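Local coordinates for protein 3-oxo-tetronate kinase (Cupriavidus necator, PDB 5DMH) that phosphorylates 3-oxo-tetronate at its 4-position with ATP, yielding 3-oxo-tetronate 4-phosphate and ADP, at residues 313-318 with 346-351; 388-391 with 395-398. All blocks are in the same frame, centred on the assembly; numbering follows the deposited sequence.

In the fold
Both contacts belong to the nucleotide-binding C-terminal domain and meet the same ADP, contact 1 at its adenine and contact 2 at its alpha-phosphate. Contact 1, centred about 22 Å from the middle of the chain, lies where the edge strand 313-315 runs out. Contact 2, about 11 Å from that middle, joins strand 387-391 to helix 393-403. Their centres are about 15 Å apart and they do not touch. All four touching residues of contact 2 are buried; contact 1 adds the exposed R315 to four buried ones. Contact 1 combines an arginine-serine bond, a water that joins the segments only weakly, and I316-A346 packing. Contact 2 is van der Waals packing, its polar groups directed to the phosphate and to the backbone of G392.

Contact 1. Residues 313-318 with 346-351; sequences ALRIDP and ATSSPD. With ADP (adenosine-5'-diphosphate), chain C.
R315, at the end of strand 313-315, reaches S348 in the loop that follows the parallel neighbour strand 343-345, at the adenine end of the nucleotide pocket in the C-terminal domain. The polar link across the segments is one hydrogen bond, R315 NH2 to S348 OG, 2.9 Å long with an N-H...O angle of 155°. S348 OG lies at the edge of the guanidinium, only 11° out of its plane, while the carbonyl oxygen of T347 sits over one face, 3.7 Å from R315 NH2. The arginine spans the gap because its chain is extended from CG to NE, with CG anti to the backbone N (chi1 -170°). Its NH2 also forms a salt bridge with E352, on the helix that begins just after S349. S348 OG in turn donates to A346 O over 2.7 Å, so the serine hydroxyl accepts from the arginine and donates to the backbone.

A water supplements this direct bond: it accepts from R315 NE and donates to the carbonyl oxygen of I316 at 2.6 Å, with only a weak, long link to S348 OG. Apolar packing adds I316 CB against A346 CB at 4.1 Å. Helix 362-382 contributes V369, which touches both P318 and A346.

The nucleotide contacts join both segments. P318 CG lies 3.7 Å from N1 of the adenine, and A346 CB comes within 3.8 Å of its N7. The A346 O that accepts from S348 takes a second donor, the adenine amino group N6, at 3.3 Å.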
# COMPACT_ATOMS: atom_id res chain seq x y z
N ALA A 313 -4.52 -2.73 26.28
CA ALA A 313 -3.69 -1.92 25.39
C ALA A 313 -2.52 -1.29 26.13
O ALA A 313 -2.61 -0.96 27.31
CB ALA A 313 -4.53 -0.81 24.74
N LEU A 314 -1.42 -1.13 25.42
CA LEU A 314 -0.28 -0.40 25.95
C LEU A 314 0.20 0.61 24.94
O LEU A 314 0.46 0.27 23.79
CB LEU A 314 0.86 -1.35 26.29
CG LEU A 314 2.11 -0.67 26.85
CD1 LEU A 314 1.77 0.08 28.13
CD2 LEU A 314 3.19 -1.71 27.11
N ARG A 315 0.36 1.85 25.38
CA ARG A 315 0.84 2.92 24.51
C ARG A 315 2.38 3.06 24.55
O ARG A 315 3.00 2.95 25.61
CB ARG A 315 0.19 4.23 24.92
CG ARG A 315 0.42 5.36 23.99
CD ARG A 315 -0.36 6.57 24.40
NE ARG A 315 -0.27 7.61 23.40
CZ ARG A 315 -1.07 8.67 23.33
NH1 ARG A 315 -2.04 8.84 24.23
NH2 ARG A 315 -0.89 9.57 22.37
N ILE A 316 2.95 3.27 23.38
CA ILE A 316 4.38 3.49 23.17
C ILE A 316 4.68 4.99 23.14
O ILE A 316 4.10 5.70 22.32
CB ILE A 316 4.81 3.01 21.76
CG1 ILE A 316 4.53 1.52 21.57
CG2 ILE A 316 6.26 3.34 21.50
CD1 ILE A 316 4.89 0.70 22.74
N ASP A 317 5.57 5.45 24.00
CA ASP A 317 6.01 6.85 24.02
C ASP A 317 7.34 6.97 23.29
O ASP A 317 8.35 6.51 23.80
CB ASP A 317 6.20 7.30 25.46
CG ASP A 317 6.65 8.75 25.59
OD1 ASP A 317 6.92 9.41 24.56
OD2 ASP A 317 6.75 9.22 26.75
N PRO A 318 7.34 7.61 22.12
CA PRO A 318 8.60 7.73 21.35
C PRO A 318 9.73 8.35 22.17
O PRO A 318 10.90 8.06 21.97
CB PRO A 318 8.21 8.63 20.19
CG PRO A 318 6.73 8.42 20.02
CD PRO A 318 6.24 8.30 21.44
N ALA A 346 1.36 3.45 19.06
CA ALA A 346 1.99 4.75 19.19
C ALA A 346 1.03 5.83 18.70
O ALA A 346 1.28 7.02 18.88
CB ALA A 346 3.26 4.78 18.39
N THR A 347 -0.04 5.39 18.05
CA THR A 347 -1.10 6.26 17.53
C THR A 347 -1.43 7.44 18.43
O THR A 347 -1.77 7.25 19.60
CB THR A 347 -2.35 5.42 17.26
OG1 THR A 347 -1.97 4.24 16.54
CG2 THR A 347 -3.41 6.20 16.47
N SER A 348 -1.32 8.65 17.89
CA SER A 348 -1.42 9.90 18.65
C SER A 348 -2.06 11.01 17.80
O SER A 348 -2.12 10.90 16.58
CB SER A 348 -0.04 10.40 19.07
OG SER A 348 0.66 9.46 19.88
N SER A 349 -2.46 12.11 18.44
CA SER A 349 -3.01 13.25 17.72
C SER A 349 -1.91 13.98 16.96
O SER A 349 -0.74 13.87 17.29
CB SER A 349 -3.69 14.22 18.66
OG SER A 349 -2.76 14.86 19.51
N PRO A 350 -2.28 14.80 15.97
CA PRO A 350 -1.29 15.57 15.20
C PRO A 350 -0.45 16.50 16.09
O PRO A 350 0.77 16.67 15.90
CB PRO A 350 -2.16 16.35 14.21
CG PRO A 350 -3.34 15.42 14.00
CD PRO A 350 -3.62 14.88 15.38
N ASP A 351 -1.08 17.10 17.08
CA ASP A 351 -0.34 17.97 18.00
C ASP A 351 0.71 17.16 18.79
O ASP A 351 1.84 17.63 19.02
CB ASP A 351 -1.28 18.70 18.96
CG ASP A 351 -2.07 19.83 18.30
OD1 ASP A 351 -1.66 20.35 17.24
OD2 ASP A 351 -3.11 20.22 18.86
PB ADP C . 0.07 5.39 7.42
O1B ADP C . -0.39 4.08 6.78
O2B ADP C . -1.04 6.01 8.26
O3B ADP C . 0.71 6.35 6.43
PA ADP C . 2.69 4.57 8.43
O1A ADP C . 2.96 3.49 9.40
O2A ADP C . 3.04 4.44 6.99
O3A ADP C . 1.12 4.98 8.59
O5' ADP C . 3.43 5.93 8.86
C5' ADP C . 3.28 6.50 10.15
C4' ADP C . 4.63 7.03 10.62
O4' ADP C . 4.44 7.90 11.72
C3' ADP C . 5.54 5.90 11.09
O3' ADP C . 6.92 6.18 10.77
C2' ADP C . 5.33 5.93 12.57
O2' ADP C . 6.35 5.27 13.29
C1' ADP C . 5.22 7.42 12.81
N9 ADP C . 4.57 7.68 14.09
C8 ADP C . 3.50 7.04 14.61
N7 ADP C . 3.20 7.52 15.82
C5 ADP C . 4.10 8.50 16.08
C6 ADP C . 4.35 9.39 17.21
N6 ADP C . 3.52 9.33 18.27
N1 ADP C . 5.37 10.27 17.10
C2 ADP C . 6.16 10.33 16.01
N3 ADP C . 6.01 9.52 14.93
C4 ADP C . 5.01 8.60 14.94
O HOH W 1 2.47 7.73 22.28

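Contact 2. Residues 388-391 with 395-398; sequences FVVA and TSGA. With ADP (adenosine-5'-diphosphate), chain C.
T395 faces strand 388-391 and ADP at once, and its three side-chain heavy atoms divide the work. CB rests 3.6 Å from A391 O, a van der Waals approach to the end of the strand, and 3.5 Å from ADP O1A. From there the side chain branches. A chi1 of -60° sets OG1 beside the backbone N and anti to the carbonyl carbon, which leaves CG2 anti to the N. CG2 heads into the interior and meets V390 CG1 at 3.6 Å, the two side chains crossing at a slant; L373 of helix 362-382 also touches this threonine. OG1 takes the other branch and donates a 2.8 Å hydrogen bond to O1A of the ADP alpha-phosphate.

The backbone N of T395 reaches the same oxygen, at 3.1 Å with an N-H...O angle of 148°, so one residue grips O1A twice. The phosphate is thus held at the N-terminal end of helix 393-403, just after strand 387-391, where the backbone N of E394 also bonds ADP. The helix dipole probably helps to stabilise the negative charge.

One residue further along the helix, S396 also meets V390. The valine's CG1 lies 3.4 Å from S396 OG, and its CB is 3.6 Å from the same oxygen. That hydroxyl is hydrogen-bonded back to the carbonyl oxygen of G392, the residue just before the helix, while L433 of strand 430-434 touches both V390 and S396.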
# COMPACT_ATOMS: atom_id res chain seq x y z
N PHE A 388 -1.55 -11.43 13.25
CA PHE A 388 -1.02 -10.08 13.38
C PHE A 388 -1.84 -9.10 12.58
O PHE A 388 -1.92 -9.22 11.34
CB PHE A 388 0.42 -10.05 12.86
CG PHE A 388 1.35 -10.97 13.58
CD1 PHE A 388 1.36 -12.33 13.30
CD2 PHE A 388 2.27 -10.48 14.50
CE1 PHE A 388 2.24 -13.18 13.96
CE2 PHE A 388 3.14 -11.32 15.14
CZ PHE A 388 3.13 -12.66 14.88
N VAL A 389 -2.43 -8.12 13.27
CA VAL A 389 -3.09 -6.98 12.64
C VAL A 389 -2.20 -5.76 12.83
O VAL A 389 -1.87 -5.40 13.94
CB VAL A 389 -4.46 -6.70 13.29
CG1 VAL A 389 -5.12 -5.48 12.66
CG2 VAL A 389 -5.36 -7.92 13.19
N VAL A 390 -1.77 -5.16 11.72
CA VAL A 390 -0.84 -4.06 11.71
C VAL A 390 -1.48 -2.85 11.04
O VAL A 390 -1.94 -2.94 9.91
CB VAL A 390 0.46 -4.42 10.98
CG1 VAL A 390 1.49 -3.30 11.18
CG2 VAL A 390 1.03 -5.77 11.43
N ALA A 391 -1.48 -1.72 11.73
CA ALA A 391 -2.04 -0.49 11.22
C ALA A 391 -0.92 0.43 10.79
O ALA A 391 -0.09 0.81 11.62
CB ALA A 391 -2.90 0.19 12.28
N THR A 395 4.69 0.96 8.96
CA THR A 395 4.67 0.12 10.13
C THR A 395 4.65 -1.35 9.67
O THR A 395 5.37 -2.20 10.20
CB THR A 395 3.46 0.44 11.07
OG1 THR A 395 3.54 1.79 11.52
CG2 THR A 395 3.47 -0.50 12.30
N SER A 396 3.80 -1.65 8.70
CA SER A 396 3.69 -3.02 8.18
C SER A 396 4.98 -3.50 7.53
O SER A 396 5.36 -4.67 7.66
CB SER A 396 2.55 -3.12 7.18
OG SER A 396 1.30 -2.91 7.80
N GLY A 397 5.65 -2.59 6.82
CA GLY A 397 6.94 -2.91 6.22
C GLY A 397 7.93 -3.35 7.28
O GLY A 397 8.61 -4.39 7.13
N ALA A 398 8.02 -2.57 8.37
CA ALA A 398 8.94 -2.89 9.47
C ALA A 398 8.58 -4.22 10.12
O ALA A 398 9.43 -5.10 10.29
CB ALA A 398 8.98 -1.79 10.50
PB ADP C . 0.07 5.39 7.42
O1B ADP C . -0.39 4.08 6.78
O2B ADP C . -1.04 6.01 8.26
O3B ADP C . 0.71 6.35 6.43
PA ADP C . 2.69 4.57 8.43
O1A ADP C . 2.96 3.49 9.40
O2A ADP C . 3.04 4.44 6.99
O3A ADP C . 1.12 4.98 8.59
O5' ADP C . 3.43 5.93 8.86
C5' ADP C . 3.28 6.50 10.15
C4' ADP C . 4.63 7.03 10.62
O4' ADP C . 4.44 7.90 11.72
C3' ADP C . 5.54 5.90 11.09
O3' ADP C . 6.92 6.18 10.77
C2' ADP C . 5.33 5.93 12.57
O2' ADP C . 6.35 5.27 13.29
C1' ADP C . 5.22 7.42 12.81
N9 ADP C . 4.57 7.68 14.09
C8 ADP C . 3.50 7.04 14.61
N7 ADP C . 3.20 7.52 15.82
C5 ADP C . 4.10 8.50 16.08
C6 ADP C . 4.35 9.39 17.21
N6 ADP C . 3.52 9.33 18.27
N1 ADP C . 5.37 10.27 17.10
C2 ADP C . 6.16 10.33 16.01
N3 ADP C . 6.01 9.52 14.93
C4 ADP C . 5.01 8.60 14.94